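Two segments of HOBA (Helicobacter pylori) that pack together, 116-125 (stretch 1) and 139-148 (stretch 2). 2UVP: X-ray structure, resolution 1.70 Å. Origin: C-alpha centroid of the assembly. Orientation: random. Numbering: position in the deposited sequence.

Stretch 1 116-125: PMFWHVGKIE
Stretch 2, residues 139-148: SFLWLFEELK

Strands 116-121 and 139-143 run side by side as parallel neighbours in a sheet, their N-to-C directions 2° apart and their axes 4.5 Å apart at closest approach. Backbone angles are extended, from -88/126 at Phe118 to -121/120 at Val121 and from -147/158 at Ser139 to -123/163 at Leu143. Phe118 pairs with Ser139, Trp119 with Phe140, His120 with Leu141 and Val121 with Trp142, with CA-CA separations of 4.5, 4.6, 5.1 and 4.8 Å. Four hydrogen bonds alternate in direction, as parallel pairing requires: Phe140 N to Phe118 O (2.7 Å), His120 N to Phe140 O (3.1 Å), Trp142 N to His120 O (2.9 Å) and Gly122 N to Trp142 O (2.9 Å). Beyond them, a water donates to Gly122 O (2.8 Å) and accepts from Phe144 N (3.0 Å), bridging the two stretches just past the strand ends, where direct pairing stops. Gly122, at 105/-155, adopts angles that would jam a CB against the preceding carbonyl; its CA lies 3.7 Å from Phe144 CE2.

Trp119, Val121, Phe140 and Trp142 share one face of the sheet. Trp119 (chi1 t, chi2 -5°) receives the edge of Phe140 (chi1 t) on its ring face, Trp119 CD2 to Phe140 CD1 3.6 Å, with planes at 51°. Trp142 (chi1 m, chi2 20°) meets Trp119 obliquely; Trp119 NE1 sits over its ring, 3.4 Å from Trp142 CE2. The two indole nitrogens, both donors, do not bond each other. Val121 (t) adds CG2 to Trp142 CE3 at 4.2 Å.

Phe118 (m), His120 (t, chi2 77°), Ser139 (p) and Leu141 (m, t) occupy the opposite face, where His120 CB lies 4.0 Å from Leu141 CD2. His120 NE2 donates to Lys123 O (2.9 Å), tying the loop back to its strand. Past the strands, Ile124 (m, t) places CD1 4.1 Å from Leu143 CD2 and 4.2 Å from Leu147 CD2, a small apolar cluster.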

# COMPACT_ATOMS: atom_id res chain seq x y z
N PRO A 116 17.60 -1.77 16.73
CA PRO A 116 16.23 -1.27 16.59
C PRO A 116 15.64 -0.74 17.89
O PRO A 116 16.05 -1.16 18.97
CB PRO A 116 15.46 -2.51 16.15
CG PRO A 116 16.17 -3.63 16.93
CD PRO A 116 17.62 -3.24 16.88
N MET A 117 14.67 0.17 17.77
CA MET A 117 13.85 0.60 18.89
C MET A 117 12.43 0.61 18.36
O MET A 117 12.20 1.10 17.24
CB MET A 117 14.26 1.99 19.39
CG MET A 117 13.25 2.61 20.35
SD MET A 117 13.65 4.28 20.90
CE MET A 117 14.86 3.93 22.18
N PHE A 118 11.49 0.05 19.12
CA PHE A 118 10.09 0.01 18.71
C PHE A 118 9.39 1.27 19.16
O PHE A 118 9.42 1.61 20.34
CB PHE A 118 9.37 -1.19 19.32
CG PHE A 118 9.86 -2.50 18.83
CD1 PHE A 118 9.62 -2.92 17.53
CD2 PHE A 118 10.57 -3.34 19.69
CE1 PHE A 118 10.08 -4.16 17.07
CE2 PHE A 118 11.04 -4.59 19.24
CZ PHE A 118 10.80 -5.00 17.94
N TRP A 119 8.74 1.95 18.23
CA TRP A 119 7.92 3.12 18.58
C TRP A 119 6.51 2.74 18.25
O TRP A 119 6.16 2.57 17.07
CB TRP A 119 8.35 4.31 17.76
CG TRP A 119 7.60 5.60 17.98
CD1 TRP A 119 6.48 5.81 18.77
CD2 TRP A 119 7.91 6.84 17.36
NE1 TRP A 119 6.10 7.14 18.67
CE2 TRP A 119 6.95 7.79 17.81
CE3 TRP A 119 8.89 7.26 16.46
CZ2 TRP A 119 6.97 9.12 17.41
CZ3 TRP A 119 8.93 8.58 16.06
CH2 TRP A 119 7.97 9.51 16.55
N HIS A 120 5.67 2.56 19.27
CA HIS A 120 4.32 2.10 19.00
C HIS A 120 3.32 3.11 19.51
O HIS A 120 3.50 3.65 20.61
CB HIS A 120 4.03 0.72 19.63
CG HIS A 120 2.63 0.27 19.43
ND1 HIS A 120 2.17 -0.24 18.23
CD2 HIS A 120 1.54 0.35 20.24
CE1 HIS A 120 0.88 -0.51 18.33
NE2 HIS A 120 0.47 -0.12 19.53
N VAL A 121 2.27 3.34 18.73
CA VAL A 121 1.20 4.27 19.12
C VAL A 121 -0.15 3.59 19.17
O VAL A 121 -0.65 3.08 18.16
CB VAL A 121 1.11 5.46 18.15
CG1 VAL A 121 0.05 6.45 18.65
CG2 VAL A 121 2.48 6.12 18.02
N GLY A 122 -0.76 3.60 20.36
CA GLY A 122 -2.15 3.23 20.49
C GLY A 122 -2.33 1.86 21.11
O GLY A 122 -1.45 1.37 21.85
N LYS A 123 -3.47 1.25 20.80
CA LYS A 123 -3.82 -0.08 21.32
C LYS A 123 -2.84 -1.12 20.81
O LYS A 123 -2.33 -1.01 19.67
CB LYS A 123 -5.22 -0.46 20.86
CG LYS A 123 -6.31 0.41 21.42
CD LYS A 123 -7.70 -0.13 21.09
CE LYS A 123 -7.99 -0.06 19.59
NZ LYS A 123 -9.45 -0.26 19.27
N ILE A 124 -2.61 -2.14 21.64
CA ILE A 124 -1.81 -3.30 21.25
C ILE A 124 -2.82 -4.40 20.87
O ILE A 124 -3.41 -5.05 21.74
CB ILE A 124 -0.85 -3.73 22.36
CG1 ILE A 124 0.10 -2.57 22.71
CG2 ILE A 124 -0.06 -4.98 21.92
CD1 ILE A 124 0.94 -2.74 23.97
N GLU A 125 -3.02 -4.58 19.57
CA GLU A 125 -4.18 -5.32 19.07
C GLU A 125 -3.99 -6.84 18.95
O GLU A 125 -4.94 -7.56 18.65
CB GLU A 125 -4.76 -4.66 17.80
CG GLU A 125 -5.40 -3.28 18.14
CD GLU A 125 -5.87 -2.48 16.93
OE1 GLU A 125 -5.05 -2.23 16.02
OE2 GLU A 125 -7.05 -2.07 16.91
N SER A 139 12.23 0.72 23.53
CA SER A 139 10.95 1.15 22.97
C SER A 139 10.56 2.58 23.36
O SER A 139 11.06 3.15 24.34
CB SER A 139 9.84 0.16 23.32
OG SER A 139 9.65 0.08 24.71
N PHE A 140 9.68 3.17 22.56
CA PHE A 140 9.13 4.50 22.78
C PHE A 140 7.65 4.27 22.62
O PHE A 140 7.15 4.19 21.49
CB PHE A 140 9.67 5.40 21.66
CG PHE A 140 9.33 6.88 21.77
CD1 PHE A 140 9.23 7.62 20.58
CD2 PHE A 140 9.23 7.54 22.99
CE1 PHE A 140 8.99 9.02 20.61
CE2 PHE A 140 8.99 8.93 23.03
CZ PHE A 140 8.86 9.67 21.83
N LEU A 141 6.96 4.10 23.74
CA LEU A 141 5.59 3.61 23.71
C LEU A 141 4.59 4.68 24.09
O LEU A 141 4.67 5.26 25.19
CB LEU A 141 5.43 2.39 24.63
CG LEU A 141 6.38 1.22 24.36
CD1 LEU A 141 6.15 0.06 25.35
CD2 LEU A 141 6.28 0.73 22.93
N TRP A 142 3.66 4.93 23.18
CA TRP A 142 2.62 5.90 23.40
C TRP A 142 1.36 5.10 23.53
O TRP A 142 0.77 4.69 22.53
CB TRP A 142 2.52 6.85 22.20
CG TRP A 142 3.73 7.68 21.91
CD1 TRP A 142 5.03 7.48 22.32
CD2 TRP A 142 3.74 8.84 21.08
NE1 TRP A 142 5.83 8.48 21.79
CE2 TRP A 142 5.06 9.33 21.04
CE3 TRP A 142 2.73 9.54 20.39
CZ2 TRP A 142 5.41 10.49 20.32
CZ3 TRP A 142 3.09 10.69 19.66
CH2 TRP A 142 4.42 11.15 19.64
N LEU A 143 0.95 4.84 24.78
CA LEU A 143 -0.07 3.84 25.04
C LEU A 143 -1.25 4.40 25.80
O LEU A 143 -1.14 5.48 26.40
CB LEU A 143 0.52 2.67 25.87
CG LEU A 143 1.77 1.99 25.29
CD1 LEU A 143 2.36 1.00 26.32
CD2 LEU A 143 1.46 1.32 23.97
N PHE A 144 -2.36 3.67 25.77
CA PHE A 144 -3.53 4.02 26.57
C PHE A 144 -3.49 3.45 27.99
O PHE A 144 -4.31 3.83 28.85
CB PHE A 144 -4.79 3.59 25.83
CG PHE A 144 -4.92 4.22 24.47
CD1 PHE A 144 -4.81 5.60 24.32
CD2 PHE A 144 -5.20 3.45 23.36
CE1 PHE A 144 -4.94 6.20 23.05
CE2 PHE A 144 -5.35 4.02 22.09
CZ PHE A 144 -5.22 5.41 21.95
N GLU A 145 -2.56 2.54 28.24
CA GLU A 145 -2.23 2.10 29.60
C GLU A 145 -0.81 1.59 29.66
O GLU A 145 -0.30 1.07 28.66
CB GLU A 145 -3.20 1.03 30.11
CG GLU A 145 -3.42 -0.15 29.18
CD GLU A 145 -4.52 -1.08 29.70
OE1 GLU A 145 -4.36 -1.63 30.82
OE2 GLU A 145 -5.55 -1.25 28.99
N GLU A 146 -0.15 1.77 30.80
CA GLU A 146 1.24 1.40 30.93
C GLU A 146 1.39 -0.11 30.73
O GLU A 146 0.59 -0.89 31.24
CB GLU A 146 1.82 1.81 32.29
CG GLU A 146 3.35 1.69 32.32
CD GLU A 146 3.98 2.10 33.63
OE1 GLU A 146 3.76 3.24 34.10
OE2 GLU A 146 4.74 1.28 34.20
N LEU A 147 2.40 -0.50 29.97
CA LEU A 147 2.61 -1.91 29.69
C LEU A 147 3.68 -2.47 30.61
O LEU A 147 3.52 -3.55 31.17
CB LEU A 147 3.02 -2.09 28.22
CG LEU A 147 3.52 -3.45 27.74
CD1 LEU A 147 2.36 -4.44 27.61
CD2 LEU A 147 4.26 -3.31 26.42
N LYS A 148 4.74 -1.70 30.81
CA LYS A 148 6.04 -2.26 31.10
C LYS A 148 6.81 -1.24 31.93
O LYS A 148 6.52 -1.06 33.12
CB LYS A 148 6.71 -2.52 29.73
CG LYS A 148 8.04 -3.29 29.67
CD LYS A 148 8.60 -3.17 28.23
CE LYS A 148 9.89 -3.96 28.02
NZ LYS A 148 11.11 -3.22 28.42
O HOH W 1 -2.33 0.99 24.46